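Local coordinates for protein alpha-ketoglutarate-dependent 2,4-dichlorophenoxyacetate dioxygenase (Bradyrhizobium diazoefficiens, PDB 5BKE) that probably acts as a metal- and 2-oxoglutarate-dependent dioxygenase of the TfdA family that degrades aryloxyalkanoate herbicides such as 2,4-dichlorophenoxyacetate, at residues I50-Q55 and L129-R133; F58-F62 and K126-L130; F62-E66 and A280-G284; V134-G140 and Y269-R275. All blocks are in the same frame, centred on the assembly; numbering follows the deposited sequence.

Contact 1: residues I50-Q55 and L129-R133. With OGA (N-oxalylglycine), chain O.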
loop_
_atom_site.group_PDB
_atom_site.type_symbol
_atom_site.label_atom_id
_atom_site.label_comp_id
_atom_site.label_asym_id
_atom_site.label_seq_id
_atom_site.Cartn_x
_atom_site.Cartn_y
_atom_site.Cartn_z
ATOM N N ILE C 50 -50.889 3.907 -16.252
ATOM C CA ILE C 50 -50.657 4.240 -17.660
ATOM C C ILE C 50 -51.504 3.362 -18.595
ATOM O O ILE C 50 -51.894 2.250 -18.225
ATOM C CB ILE C 50 -49.149 4.142 -18.010
ATOM C CG1 ILE C 50 -48.594 2.751 -17.620
ATOM C CG2 ILE C 50 -48.379 5.301 -17.363
ATOM C CD1 ILE C 50 -47.147 2.508 -17.983
ATOM N N THR C 51 -51.804 3.887 -19.780
ATOM C CA THR C 51 -52.411 3.106 -20.869
ATOM C C THR C 51 -51.315 2.346 -21.629
ATOM O O THR C 51 -50.133 2.653 -21.493
ATOM C CB THR C 51 -53.173 4.005 -21.865
ATOM O OG1 THR C 51 -52.254 4.907 -22.487
ATOM C CG2 THR C 51 -54.283 4.807 -21.171
ATOM N N ASP C 52 -51.713 1.362 -22.427
ATOM C CA ASP C 52 -50.792 0.633 -23.299
ATOM C C ASP C 52 -50.008 1.570 -24.209
ATOM O O ASP C 52 -48.793 1.437 -24.341
ATOM C CB ASP C 52 -51.557 -0.390 -24.145
ATOM C CG ASP C 52 -51.991 -1.609 -23.353
ATOM O OD1 ASP C 52 -51.892 -1.605 -22.097
ATOM O OD2 ASP C 52 -52.434 -2.585 -23.986
ATOM N N GLU C 53 -50.702 2.534 -24.801
ATOM C CA GLU C 53 -50.073 3.539 -25.653
ATOM C C GLU C 53 -49.079 4.442 -24.909
ATOM O O GLU C 53 -47.990 4.722 -25.431
ATOM C CB GLU C 53 -51.129 4.364 -26.392
ATOM C CG GLU C 53 -51.861 3.561 -27.470
ATOM C CD GLU C 53 -52.892 4.361 -28.264
ATOM O OE1 GLU C 53 -53.443 5.364 -27.747
ATOM O OE2 GLU C 53 -53.160 3.973 -29.426
ATOM N N GLN C 54 -49.445 4.889 -23.705
ATOM C CA GLN C 54 -48.559 5.744 -22.904
ATOM C C GLN C 54 -47.278 4.984 -22.518
ATOM O O GLN C 54 -46.183 5.551 -22.559
ATOM C CB GLN C 54 -49.280 6.302 -21.670
ATOM C CG GLN C 54 -50.250 7.443 -21.959
ATOM C CD GLN C 54 -51.285 7.652 -20.849
ATOM O OE1 GLN C 54 -51.421 6.830 -19.937
ATOM N NE2 GLN C 54 -52.024 8.748 -20.932
ATOM N N GLN C 55 -47.437 3.702 -22.188
ATOM C CA GLN C 55 -46.332 2.810 -21.842
ATOM C C GLN C 55 -45.348 2.630 -22.995
ATOM O O GLN C 55 -44.129 2.690 -22.785
ATOM C CB GLN C 55 -46.873 1.449 -21.383
ATOM C CG GLN C 55 -45.829 0.459 -20.876
ATOM C CD GLN C 55 -46.441 -0.844 -20.398
ATOM O OE1 GLN C 55 -47.619 -0.891 -20.032
ATOM N NE2 GLN C 55 -45.644 -1.912 -20.385
ATOM N N LEU C 129 -40.125 -3.391 -20.412
ATOM C CA LEU C 129 -40.862 -2.497 -19.502
ATOM C C LEU C 129 -42.184 -3.132 -19.075
ATOM O O LEU C 129 -43.094 -3.270 -19.894
ATOM C CB LEU C 129 -41.115 -1.142 -20.169
ATOM C CG LEU C 129 -39.922 -0.285 -20.592
ATOM C CD1 LEU C 129 -39.281 -0.709 -21.910
ATOM C CD2 LEU C 129 -40.383 1.156 -20.674
ATOM N N LEU C 130 -42.292 -3.491 -17.794
ATOM C CA LEU C 130 -43.443 -4.240 -17.286
ATOM C C LEU C 130 -44.366 -3.432 -16.369
ATOM O O LEU C 130 -43.940 -2.901 -15.333
ATOM C CB LEU C 130 -42.978 -5.523 -16.592
ATOM C CG LEU C 130 -44.014 -6.614 -16.311
ATOM C CD1 LEU C 130 -44.577 -7.165 -17.611
ATOM C CD2 LEU C 130 -43.397 -7.735 -15.492
ATOM N N SER C 131 -45.636 -3.364 -16.770
ATOM C CA SER C 131 -46.666 -2.617 -16.057
ATOM C C SER C 131 -47.662 -3.570 -15.393
ATOM O O SER C 131 -48.127 -4.528 -16.017
ATOM C CB SER C 131 -47.359 -1.667 -17.027
ATOM O OG SER C 131 -48.502 -1.064 -16.469
ATOM N N ALA C 132 -47.946 -3.317 -14.112
ATOM C CA ALA C 132 -48.878 -4.132 -13.316
ATOM C C ALA C 132 -50.294 -3.547 -13.371
ATOM O O ALA C 132 -50.575 -2.505 -12.767
ATOM C CB ALA C 132 -48.393 -4.243 -11.874
ATOM N N ARG C 133 -51.177 -4.217 -14.106
ATOM C CA ARG C 133 -52.532 -3.707 -14.336
ATOM C C ARG C 133 -53.538 -4.327 -13.379
ATOM O O ARG C 133 -54.411 -3.625 -12.864
ATOM C CB ARG C 133 -52.953 -3.894 -15.798
ATOM C CG ARG C 133 -51.980 -3.304 -16.813
ATOM C CD ARG C 133 -51.812 -1.794 -16.679
ATOM N NE ARG C 133 -50.972 -1.269 -17.754
ATOM C CZ ARG C 133 -51.414 -0.931 -18.967
ATOM N NH1 ARG C 133 -50.558 -0.478 -19.876
ATOM N NH2 ARG C 133 -52.707 -1.053 -19.278
HETATM C C1 OGA O . -41.456 -10.655 -18.944
HETATM C C2 OGA O . -41.425 -11.537 -17.798
HETATM C C4 OGA O . -42.393 -12.046 -15.596
HETATM C C5 OGA O . -43.621 -11.580 -14.863
HETATM O O1 OGA O . -40.472 -10.689 -19.723
HETATM O O2 OGA O . -42.429 -9.880 -19.078
HETATM O "O2'" OGA O . -40.692 -12.520 -17.843
HETATM O O3 OGA O . -44.714 -11.665 -15.471
HETATM N N1 OGA O . -42.170 -11.197 -16.755
HETATM O O4 OGA O . -43.496 -11.121 -13.705
#
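Arg133 bends back along its strand toward the start of helix 52-59. With chi1 and chi2 both m and chi3 t, its chain curls beside strand 127-132, where Arg133 NE donates to Ser131 OG (2.8 Å). At the helix, Arg133 NH1 forms a salt bridge with Asp52 OD1 at 2.8 Å, weak as a hydrogen bond because of its bent angle, and donates more squarely to Gln55 OE1 at 3.0 Å. The carbonyl of Ile50 lies over one face of the guanidinium, Ile50 O being 3.3 Å from Arg133 CZ. Gln55 is extended, both chi1 and chi2 t, so its amide spans the gap to the strand: while OE1 accepts the hydrogen bond from Arg133, Gln55 NE2 makes a weak hydrogen bond to Leu129 O (2.9 Å) and is also hydrogen-bonded to Arg278 O on the adjacent strand. The helix start is itself closed by a capping box, Gln54 N to Thr51 OG1 (3.1 Å) and Thr51 N to Gln54 OE1 (3.0 Å). On the other face of the strand, Leu130 points away from the helix into the N-oxalylglycine pocket, its CD1 3.8 Å from OGA O2. Asp52 also pairs with Arg278, so one carboxylate serves two arginines that lie close to each other, and the helix start is tied to the sheet by charge and amide hydrogen bonds.

Contact 2: residues F58-F62 and K126-L130. With OGA (N-oxalylglycine), chain O.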
loop_
_atom_site.group_PDB
_atom_site.type_symbol
_atom_site.label_atom_id
_atom_site.label_comp_id
_atom_site.label_asym_id
_atom_site.label_seq_id
_atom_site.Cartn_x
_atom_site.Cartn_y
_atom_site.Cartn_z
ATOM N N PHE C 58 -43.348 5.784 -23.797
ATOM C CA PHE C 58 -42.247 5.882 -22.847
ATOM C C PHE C 58 -41.077 5.031 -23.341
ATOM O O PHE C 58 -39.961 5.527 -23.441
ATOM C CB PHE C 58 -42.693 5.478 -21.422
ATOM C CG PHE C 58 -41.552 5.408 -20.401
ATOM C CD1 PHE C 58 -40.671 6.481 -20.209
ATOM C CD2 PHE C 58 -41.384 4.275 -19.613
ATOM C CE1 PHE C 58 -39.633 6.398 -19.274
ATOM C CE2 PHE C 58 -40.352 4.191 -18.671
ATOM C CZ PHE C 58 -39.478 5.256 -18.504
ATOM N N ALA C 59 -41.352 3.772 -23.672
ATOM C CA ALA C 59 -40.335 2.838 -24.170
ATOM C C ALA C 59 -39.627 3.326 -25.431
ATOM O O ALA C 59 -38.435 3.089 -25.594
ATOM C CB ALA C 59 -40.940 1.464 -24.403
ATOM N N LEU C 60 -40.353 4.024 -26.303
ATOM C CA LEU C 60 -39.800 4.470 -27.600
ATOM C C LEU C 60 -38.749 5.590 -27.544
ATOM O O LEU C 60 -38.038 5.809 -28.531
ATOM C CB LEU C 60 -40.920 4.790 -28.614
ATOM C CG LEU C 60 -41.659 3.573 -29.193
ATOM C CD1 LEU C 60 -42.928 4.002 -29.936
ATOM C CD2 LEU C 60 -40.765 2.698 -30.082
ATOM N N ASN C 61 -38.635 6.268 -26.388
ATOM C CA ASN C 61 -37.492 7.160 -26.074
ATOM C C ASN C 61 -36.139 6.462 -26.234
ATOM O O ASN C 61 -35.130 7.115 -26.542
ATOM C CB ASN C 61 -37.576 7.654 -24.622
ATOM C CG ASN C 61 -38.647 8.708 -24.421
ATOM O OD1 ASN C 61 -38.451 9.881 -24.753
ATOM N ND2 ASN C 61 -39.788 8.295 -23.879
ATOM N N PHE C 62 -36.149 5.144 -26.041
ATOM C CA PHE C 62 -34.956 4.322 -25.869
ATOM C C PHE C 62 -34.640 3.417 -27.063
ATOM O O PHE C 62 -33.723 2.593 -27.000
ATOM C CB PHE C 62 -35.098 3.503 -24.571
ATOM C CG PHE C 62 -35.548 4.330 -23.392
ATOM C CD1 PHE C 62 -34.771 5.400 -22.931
ATOM C CD2 PHE C 62 -36.761 4.055 -22.750
ATOM C CE1 PHE C 62 -35.187 6.173 -21.854
ATOM C CE2 PHE C 62 -37.184 4.828 -21.668
ATOM C CZ PHE C 62 -36.396 5.884 -21.223
ATOM N N LYS C 126 -33.100 -5.016 -25.990
ATOM C CA LYS C 126 -32.439 -4.050 -25.138
ATOM C C LYS C 126 -33.222 -3.944 -23.810
ATOM O O LYS C 126 -32.908 -4.664 -22.855
ATOM C CB LYS C 126 -32.338 -2.710 -25.875
ATOM C CG LYS C 126 -31.388 -1.700 -25.261
ATOM C CD LYS C 126 -31.327 -0.446 -26.118
ATOM C CE LYS C 126 -31.011 0.787 -25.279
ATOM N NZ LYS C 126 -30.972 2.038 -26.088
ATOM N N PHE C 127 -34.253 -3.094 -23.761
ATOM C CA PHE C 127 -35.044 -2.908 -22.532
ATOM C C PHE C 127 -36.386 -3.608 -22.610
ATOM O O PHE C 127 -37.011 -3.657 -23.683
ATOM C CB PHE C 127 -35.298 -1.422 -22.221
ATOM C CG PHE C 127 -34.048 -0.595 -22.006
ATOM C CD1 PHE C 127 -32.822 -1.179 -21.666
ATOM C CD2 PHE C 127 -34.116 0.791 -22.104
ATOM C CE1 PHE C 127 -31.692 -0.398 -21.464
ATOM C CE2 PHE C 127 -32.985 1.583 -21.892
ATOM C CZ PHE C 127 -31.771 0.983 -21.581
ATOM N N SER C 128 -36.821 -4.134 -21.474
ATOM C CA SER C 128 -38.192 -4.582 -21.271
ATOM C C SER C 128 -38.865 -3.751 -20.183
ATOM O O SER C 128 -38.254 -3.458 -19.144
ATOM C CB SER C 128 -38.222 -6.044 -20.864
ATOM O OG SER C 128 -37.659 -6.880 -21.856
ATOM N N LEU C 129 -40.125 -3.391 -20.412
ATOM C CA LEU C 129 -40.862 -2.497 -19.502
ATOM C C LEU C 129 -42.184 -3.132 -19.075
ATOM O O LEU C 129 -43.094 -3.270 -19.894
ATOM C CB LEU C 129 -41.115 -1.142 -20.169
ATOM C CG LEU C 129 -39.922 -0.285 -20.592
ATOM C CD1 LEU C 129 -39.281 -0.709 -21.910
ATOM C CD2 LEU C 129 -40.383 1.156 -20.674
ATOM N N LEU C 130 -42.292 -3.491 -17.794
ATOM C CA LEU C 130 -43.443 -4.240 -17.286
ATOM C C LEU C 130 -44.366 -3.432 -16.369
ATOM O O LEU C 130 -43.940 -2.901 -15.333
ATOM C CB LEU C 130 -42.978 -5.523 -16.592
ATOM C CG LEU C 130 -44.014 -6.614 -16.311
ATOM C CD1 LEU C 130 -44.577 -7.165 -17.611
ATOM C CD2 LEU C 130 -43.397 -7.735 -15.492
HETATM C C1 OGA O . -41.456 -10.655 -18.944
HETATM C C2 OGA O . -41.425 -11.537 -17.798
HETATM C C4 OGA O . -42.393 -12.046 -15.596
HETATM C C5 OGA O . -43.621 -11.580 -14.863
HETATM O O1 OGA O . -40.472 -10.689 -19.723
HETATM O O2 OGA O . -42.429 -9.880 -19.078
HETATM O "O2'" OGA O . -40.692 -12.520 -17.843
HETATM O O3 OGA O . -44.714 -11.665 -15.471
HETATM N N1 OGA O . -42.170 -11.197 -16.755
HETATM O O4 OGA O . -43.496 -11.121 -13.705
#
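This is a buried, largely apolar helix-on-sheet contact, in which the end of helix 52-59 and the turn after it pack against the first half of strand 127-132. Leu129 is the main strand residue: its CD2 lies 3.4 Å from Phe58 CD2, and its CD1 is 3.7 Å from Ala59 CB, the small alanine letting helix and strand approach to 7.1 Å between Ala59 CA and Leu129 CA. Farther along, Phe62 and Phe127 form an offset edge-to-face pair, the edge of Phe127 directed at the face of Phe62, with centroids 5.8 Å apart and planes at 62°; Phe62 CB also touches Phe127 CD2 at 3.8 Å. The strand belongs to the major sheet of the cupin-like double-stranded beta-helix core of the TauD/TfdA family, and its two faces differ. Phe127 and Leu129 turn toward the helix, whereas Ser128 points away and hydrogen-bonds the manganese ligand Asp117, and Leu130 lines the N-oxalylglycine pocket. Helix 27-40 continues the apolar layer through Val33 and Met37. At the edge of the contact, Lys126 stretches out with all four chi angles t, so that Lys126 NZ donates to Phe62 O at 3.0 Å while forming a salt bridge with Glu34 of that helix.

Contact 3: residues F62-E66 and A280-G284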
loop_
_atom_site.group_PDB
_atom_site.type_symbol
_atom_site.label_atom_id
_atom_site.label_comp_id
_atom_site.label_asym_id
_atom_site.label_seq_id
_atom_site.Cartn_x
_atom_site.Cartn_y
_atom_site.Cartn_z
ATOM N N PHE C 62 -36.149 5.144 -26.041
ATOM C CA PHE C 62 -34.956 4.322 -25.869
ATOM C C PHE C 62 -34.640 3.417 -27.063
ATOM O O PHE C 62 -33.723 2.593 -27.000
ATOM C CB PHE C 62 -35.098 3.503 -24.571
ATOM C CG PHE C 62 -35.548 4.330 -23.392
ATOM C CD1 PHE C 62 -34.771 5.400 -22.931
ATOM C CD2 PHE C 62 -36.761 4.055 -22.750
ATOM C CE1 PHE C 62 -35.187 6.173 -21.854
ATOM C CE2 PHE C 62 -37.184 4.828 -21.668
ATOM C CZ PHE C 62 -36.396 5.884 -21.223
ATOM N N GLY C 63 -35.390 3.585 -28.152
ATOM C CA GLY C 63 -35.122 2.869 -29.397
ATOM C C GLY C 63 -36.376 2.652 -30.200
ATOM O O GLY C 63 -37.194 3.567 -30.342
ATOM N N GLN C 64 -36.515 1.431 -30.711
ATOM C CA GLN C 64 -37.654 1.018 -31.527
ATOM C C GLN C 64 -38.300 -0.226 -30.922
ATOM O O GLN C 64 -37.660 -0.935 -30.147
ATOM C CB GLN C 64 -37.206 0.756 -32.971
ATOM C CG GLN C 64 -36.663 1.991 -33.679
ATOM C CD GLN C 64 -36.402 1.777 -35.160
ATOM O OE1 GLN C 64 -35.256 1.613 -35.569
ATOM N NE2 GLN C 64 -37.467 1.786 -35.976
ATOM N N ARG C 65 -39.565 -0.475 -31.267
ATOM C CA ARG C 65 -40.267 -1.716 -30.909
ATOM C C ARG C 65 -39.516 -2.939 -31.421
ATOM O O ARG C 65 -39.066 -2.961 -32.576
ATOM C CB ARG C 65 -41.659 -1.773 -31.564
ATOM C CG ARG C 65 -42.772 -0.971 -30.912
ATOM C CD ARG C 65 -44.005 -0.944 -31.830
ATOM N NE ARG C 65 -44.862 0.245 -31.664
ATOM C CZ ARG C 65 -44.621 1.442 -32.201
ATOM N NH1 ARG C 65 -43.532 1.658 -32.938
ATOM N NH2 ARG C 65 -45.464 2.446 -31.978
ATOM N N GLU C 66 -39.393 -3.953 -30.570
ATOM C CA GLU C 66 -39.000 -5.275 -31.027
ATOM C C GLU C 66 -40.179 -5.944 -31.742
ATOM O O GLU C 66 -41.298 -5.993 -31.211
ATOM C CB GLU C 66 -38.517 -6.158 -29.875
ATOM C CG GLU C 66 -37.749 -7.379 -30.364
ATOM C CD GLU C 66 -37.274 -8.301 -29.251
ATOM O OE1 GLU C 66 -38.121 -8.933 -28.574
ATOM O OE2 GLU C 66 -36.040 -8.417 -29.080
ATOM N N ALA C 280 -43.733 -3.668 -22.665
ATOM C CA ALA C 280 -43.192 -3.068 -23.887
ATOM C C ALA C 280 -41.742 -3.525 -24.039
ATOM O O ALA C 280 -40.996 -3.607 -23.045
ATOM C CB ALA C 280 -43.281 -1.552 -23.847
ATOM N N THR C 281 -41.353 -3.837 -25.271
ATOM C CA THR C 281 -39.992 -4.312 -25.556
ATOM C C THR C 281 -39.294 -3.436 -26.593
ATOM O O THR C 281 -39.830 -3.189 -27.678
ATOM C CB THR C 281 -39.973 -5.793 -25.978
ATOM O OG1 THR C 281 -40.849 -6.533 -25.124
ATOM C CG2 THR C 281 -38.574 -6.372 -25.832
ATOM N N VAL C 282 -38.110 -2.958 -26.225
ATOM C CA VAL C 282 -37.280 -2.151 -27.110
ATOM C C VAL C 282 -36.284 -3.082 -27.777
ATOM O O VAL C 282 -35.542 -3.798 -27.086
ATOM C CB VAL C 282 -36.524 -1.046 -26.347
ATOM C CG1 VAL C 282 -35.684 -0.195 -27.300
ATOM C CG2 VAL C 282 -37.496 -0.177 -25.566
ATOM N N ALA C 283 -36.278 -3.072 -29.113
ATOM C CA ALA C 283 -35.384 -3.913 -29.916
ATOM C C ALA C 283 -33.928 -3.650 -29.574
ATOM O O ALA C 283 -33.563 -2.522 -29.262
ATOM C CB ALA C 283 -35.617 -3.661 -31.407
ATOM N N GLY C 284 -33.105 -4.690 -29.651
ATOM C CA GLY C 284 -31.645 -4.542 -29.567
ATOM C C GLY C 284 -31.043 -3.891 -30.807
ATOM O O GLY C 284 -31.654 -3.900 -31.873
HETATM O O HOH W 1 -34.003 -0.168 -30.588
HETATM O O HOH W 2 -34.286 -7.392 -30.468
#
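Two backbone hydrogen bonds hold these segments together: Ala283 N donates to Gln64 O at 2.7 Å, and Glu66 N to Thr281 O at 3.0 Å. They flank a single beta bridge between Arg65 and Val282, by which the loop after helix 52-59 is paired with the chain leaving strand 276-281 of the major sheet in this cupin-type fold. The CA-H...O contacts from Val282 CA to Gln64 O (3.3 Å) and from Arg65 CA to Thr281 O (3.6 Å) reinforce the bridge. Two waters extend the polar network: one accepts from Gln64 N (3.0 Å) and donates to Ala283 O (2.7 Å), the other accepts from Gly284 N (3.1 Å) and donates to Glu66 OE2 (2.5 Å). The carboxylate of Glu66 also bonds to Ser118, next to the manganese ligand Asp117, and Thr281 OG1 to Asn86. Side chains pack around this backbone pairing. Glu66 CB lies 4.1 Å from Ala283 CB, and Arg65 O meets the same methyl, Ala283 CB, at 3.7 Å. Val282, which also packs on Ala59 and Leu129, closes against the glycine: Gly63 CA is 3.8 Å from Val282 CG1, and a beta carbon on Gly63 would clash with that methyl.

Contact 4: residues V134-G140 and Y269-R275. With OGA (N-oxalylglycine), chain O.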
loop_
_atom_site.group_PDB
_atom_site.type_symbol
_atom_site.label_atom_id
_atom_site.label_comp_id
_atom_site.label_asym_id
_atom_site.label_seq_id
_atom_site.Cartn_x
_atom_site.Cartn_y
_atom_site.Cartn_z
ATOM N N VAL C 134 -53.410 -5.636 -13.157
ATOM C CA VAL C 134 -54.111 -6.354 -12.083
ATOM C C VAL C 134 -53.076 -7.221 -11.359
ATOM O O VAL C 134 -52.428 -8.073 -11.977
ATOM C CB VAL C 134 -55.303 -7.225 -12.592
ATOM C CG1 VAL C 134 -55.996 -7.943 -11.432
ATOM C CG2 VAL C 134 -56.320 -6.391 -13.375
ATOM N N VAL C 135 -52.931 -6.997 -10.051
ATOM C CA VAL C 135 -51.933 -7.698 -9.231
ATOM C C VAL C 135 -52.535 -8.976 -8.681
ATOM O O VAL C 135 -53.593 -8.948 -8.053
ATOM C CB VAL C 135 -51.384 -6.803 -8.074
ATOM C CG1 VAL C 135 -50.546 -7.604 -7.070
ATOM C CG2 VAL C 135 -50.569 -5.647 -8.630
ATOM N N ASN C 136 -51.860 -10.092 -8.938
ATOM C CA ASN C 136 -52.178 -11.356 -8.310
ATOM C C ASN C 136 -51.629 -11.322 -6.869
ATOM O O ASN C 136 -50.415 -11.207 -6.677
ATOM C CB ASN C 136 -51.572 -12.507 -9.120
ATOM C CG ASN C 136 -52.034 -13.880 -8.650
ATOM O OD1 ASN C 136 -52.113 -14.163 -7.450
ATOM N ND2 ASN C 136 -52.302 -14.761 -9.609
ATOM N N PRO C 137 -52.522 -11.418 -5.853
ATOM C CA PRO C 137 -52.076 -11.323 -4.456
ATOM C C PRO C 137 -51.482 -12.611 -3.859
ATOM O O PRO C 137 -51.004 -12.577 -2.727
ATOM C CB PRO C 137 -53.352 -10.924 -3.721
ATOM C CG PRO C 137 -54.442 -11.574 -4.500
ATOM C CD PRO C 137 -53.993 -11.561 -5.941
ATOM N N THR C 138 -51.510 -13.719 -4.601
ATOM C CA THR C 138 -50.969 -14.997 -4.120
ATOM C C THR C 138 -49.747 -15.388 -4.941
ATOM O O THR C 138 -49.837 -16.217 -5.868
ATOM C CB THR C 138 -52.029 -16.139 -4.122
ATOM O OG1 THR C 138 -53.234 -15.685 -3.494
ATOM C CG2 THR C 138 -51.520 -17.391 -3.375
ATOM N N GLY C 139 -48.612 -14.778 -4.593
ATOM C CA GLY C 139 -47.328 -15.064 -5.241
ATOM C C GLY C 139 -47.021 -14.190 -6.444
ATOM O O GLY C 139 -47.516 -13.055 -6.549
ATOM N N GLY C 140 -46.189 -14.720 -7.342
ATOM C CA GLY C 140 -45.792 -14.017 -8.564
ATOM C C GLY C 140 -44.915 -12.787 -8.378
ATOM O O GLY C 140 -45.056 -11.807 -9.118
ATOM N N TYR C 269 -47.307 -18.570 -8.817
ATOM C CA TYR C 269 -48.515 -17.858 -8.421
ATOM C C TYR C 269 -49.754 -18.724 -8.641
ATOM O O TYR C 269 -49.705 -19.698 -9.395
ATOM C CB TYR C 269 -48.627 -16.487 -9.119
ATOM C CG TYR C 269 -48.664 -16.487 -10.643
ATOM C CD1 TYR C 269 -47.482 -16.400 -11.395
ATOM C CD2 TYR C 269 -49.887 -16.530 -11.340
ATOM C CE1 TYR C 269 -47.510 -16.383 -12.790
ATOM C CE2 TYR C 269 -49.925 -16.515 -12.735
ATOM C CZ TYR C 269 -48.735 -16.440 -13.455
ATOM O OH TYR C 269 -48.767 -16.418 -14.833
ATOM N N ASP C 270 -50.840 -18.364 -7.955
ATOM C CA ASP C 270 -52.138 -19.039 -8.030
ATOM C C ASP C 270 -52.771 -18.761 -9.381
ATOM O O ASP C 270 -53.149 -17.626 -9.669
ATOM C CB ASP C 270 -53.047 -18.515 -6.906
ATOM C CG ASP C 270 -54.304 -19.361 -6.685
ATOM O OD1 ASP C 270 -54.730 -20.125 -7.576
ATOM O OD2 ASP C 270 -54.881 -19.241 -5.588
ATOM N N GLN C 271 -52.897 -19.800 -10.201
ATOM C CA GLN C 271 -53.381 -19.645 -11.579
ATOM C C GLN C 271 -54.881 -19.273 -11.700
ATOM O O GLN C 271 -55.291 -18.645 -12.686
ATOM C CB GLN C 271 -52.983 -20.875 -12.423
ATOM C CG GLN C 271 -53.324 -20.847 -13.920
ATOM C CD GLN C 271 -53.026 -19.528 -14.636
ATOM O OE1 GLN C 271 -51.961 -18.917 -14.464
ATOM N NE2 GLN C 271 -53.975 -19.091 -15.461
ATOM N N SER C 272 -55.674 -19.603 -10.677
ATOM C CA SER C 272 -57.114 -19.287 -10.659
ATOM C C SER C 272 -57.458 -17.789 -10.517
ATOM O O SER C 272 -58.597 -17.388 -10.791
ATOM C CB SER C 272 -57.837 -20.110 -9.586
ATOM O OG SER C 272 -57.352 -19.795 -8.294
ATOM N N GLN C 273 -56.486 -16.973 -10.099
ATOM C CA GLN C 273 -56.690 -15.522 -9.935
ATOM C C GLN C 273 -56.058 -14.673 -11.051
ATOM O O GLN C 273 -54.973 -15.015 -11.534
ATOM C CB GLN C 273 -56.193 -15.066 -8.571
ATOM C CG GLN C 273 -57.208 -15.327 -7.477
ATOM C CD GLN C 273 -56.701 -14.914 -6.124
ATOM O OE1 GLN C 273 -56.761 -13.736 -5.761
ATOM N NE2 GLN C 273 -56.200 -15.879 -5.360
ATOM N N PRO C 274 -56.734 -13.572 -11.466
ATOM C CA PRO C 274 -56.213 -12.793 -12.598
ATOM C C PRO C 274 -54.848 -12.157 -12.299
ATOM O O PRO C 274 -54.582 -11.749 -11.166
ATOM C CB PRO C 274 -57.284 -11.716 -12.813
ATOM C CG PRO C 274 -57.970 -11.587 -11.501
ATOM C CD PRO C 274 -57.965 -12.967 -10.917
ATOM N N ARG C 275 -53.985 -12.127 -13.309
ATOM C CA ARG C 275 -52.692 -11.473 -13.222
ATOM C C ARG C 275 -52.485 -10.764 -14.543
ATOM O O ARG C 275 -52.074 -11.386 -15.508
ATOM C CB ARG C 275 -51.577 -12.500 -12.969
ATOM C CG ARG C 275 -50.231 -11.860 -12.666
ATOM C CD ARG C 275 -49.205 -12.876 -12.218
ATOM N NE ARG C 275 -47.992 -12.221 -11.718
ATOM C CZ ARG C 275 -46.897 -11.982 -12.443
ATOM N NH1 ARG C 275 -46.830 -12.342 -13.730
ATOM N NH2 ARG C 275 -45.862 -11.374 -11.875
HETATM C C1 OGA O . -41.456 -10.655 -18.944
HETATM C C2 OGA O . -41.425 -11.537 -17.798
HETATM C C4 OGA O . -42.393 -12.046 -15.596
HETATM C C5 OGA O . -43.621 -11.580 -14.863
HETATM O O1 OGA O . -40.472 -10.689 -19.723
HETATM O O2 OGA O . -42.429 -9.880 -19.078
HETATM O "O2'" OGA O . -40.692 -12.520 -17.843
HETATM O O3 OGA O . -44.714 -11.665 -15.471
HETATM N N1 OGA O . -42.170 -11.197 -16.755
HETATM O O4 OGA O . -43.496 -11.121 -13.705
HETATM O O HOH W 3 -55.615 -10.852 -8.943
HETATM O O HOH W 4 -48.239 -11.383 -9.096
#
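Val134, just past the corner after strand 127-132, lays its CG1 4.1 Å from Pro274 CG. At Val135 a water bridges the two loops, donating to Val135 O (2.9 Å) and to Pro274 O (2.6 Å). Asn136 contributes most to the interface. Its OD1 accepts from Thr138 N (2.9 Å) in an Asx turn, while Asn136 ND2 reaches across to Asp270 O (3.0 Å), at the start of the type I turn from Asp270 to Gln273; its CB packs 3.8 Å from Arg275 CG. Pro137 CG rests 3.4 Å from Gln273 OE1. Thr138 O then accepts from Asp270 N (3.2 Å), next to the single beta bridge of Gly139 with Tyr269. Gly139 and Gly140 have positive phi, and a beta carbon on Gly140 would clash with Arg275 NE. Gly140 O receives Arg275 NH2 at 2.9 Å, and a water accepts from Arg275 NE (2.8 Å) and lies 3.1 Å from Gly139 O, one of several acceptors within its reach. Arg275, together with Thr142 and Arg279, hydrogen-bonds N-oxalylglycine: NH1 to OGA O3 (2.8 Å), NH2 to OGA O4 (3.0 Å), the bidentate arginine-carboxylate pairing that 2-oxoglutarate dioxygenases use for the distal carboxylate of their cosubstrate.

Overall arrangement
Contacts 1 and 2 are buried and set helix 52-59 against strand 127-132, sharing Leu129 and Leu130, yet the helix start meets the strand through charge and amide groups and the helix end through apolar and aromatic packing. Contact 3, partly buried, shares Phe62 with contact 2 and continues onto the neighbouring strand 276-281; Leu129 N and Ala280 O, 2.8 Å apart, join the two strands, and backbone hydrogen bonds and waters lead, with side chains packed around. Contact 4, partly buried, has its centre about 27 Å from that of contact 3. It joins loops beyond the strands, uses waters and turns, and reaches the ligand by hydrogen bonds, whereas contacts 1 and 2 touch it through Leu130.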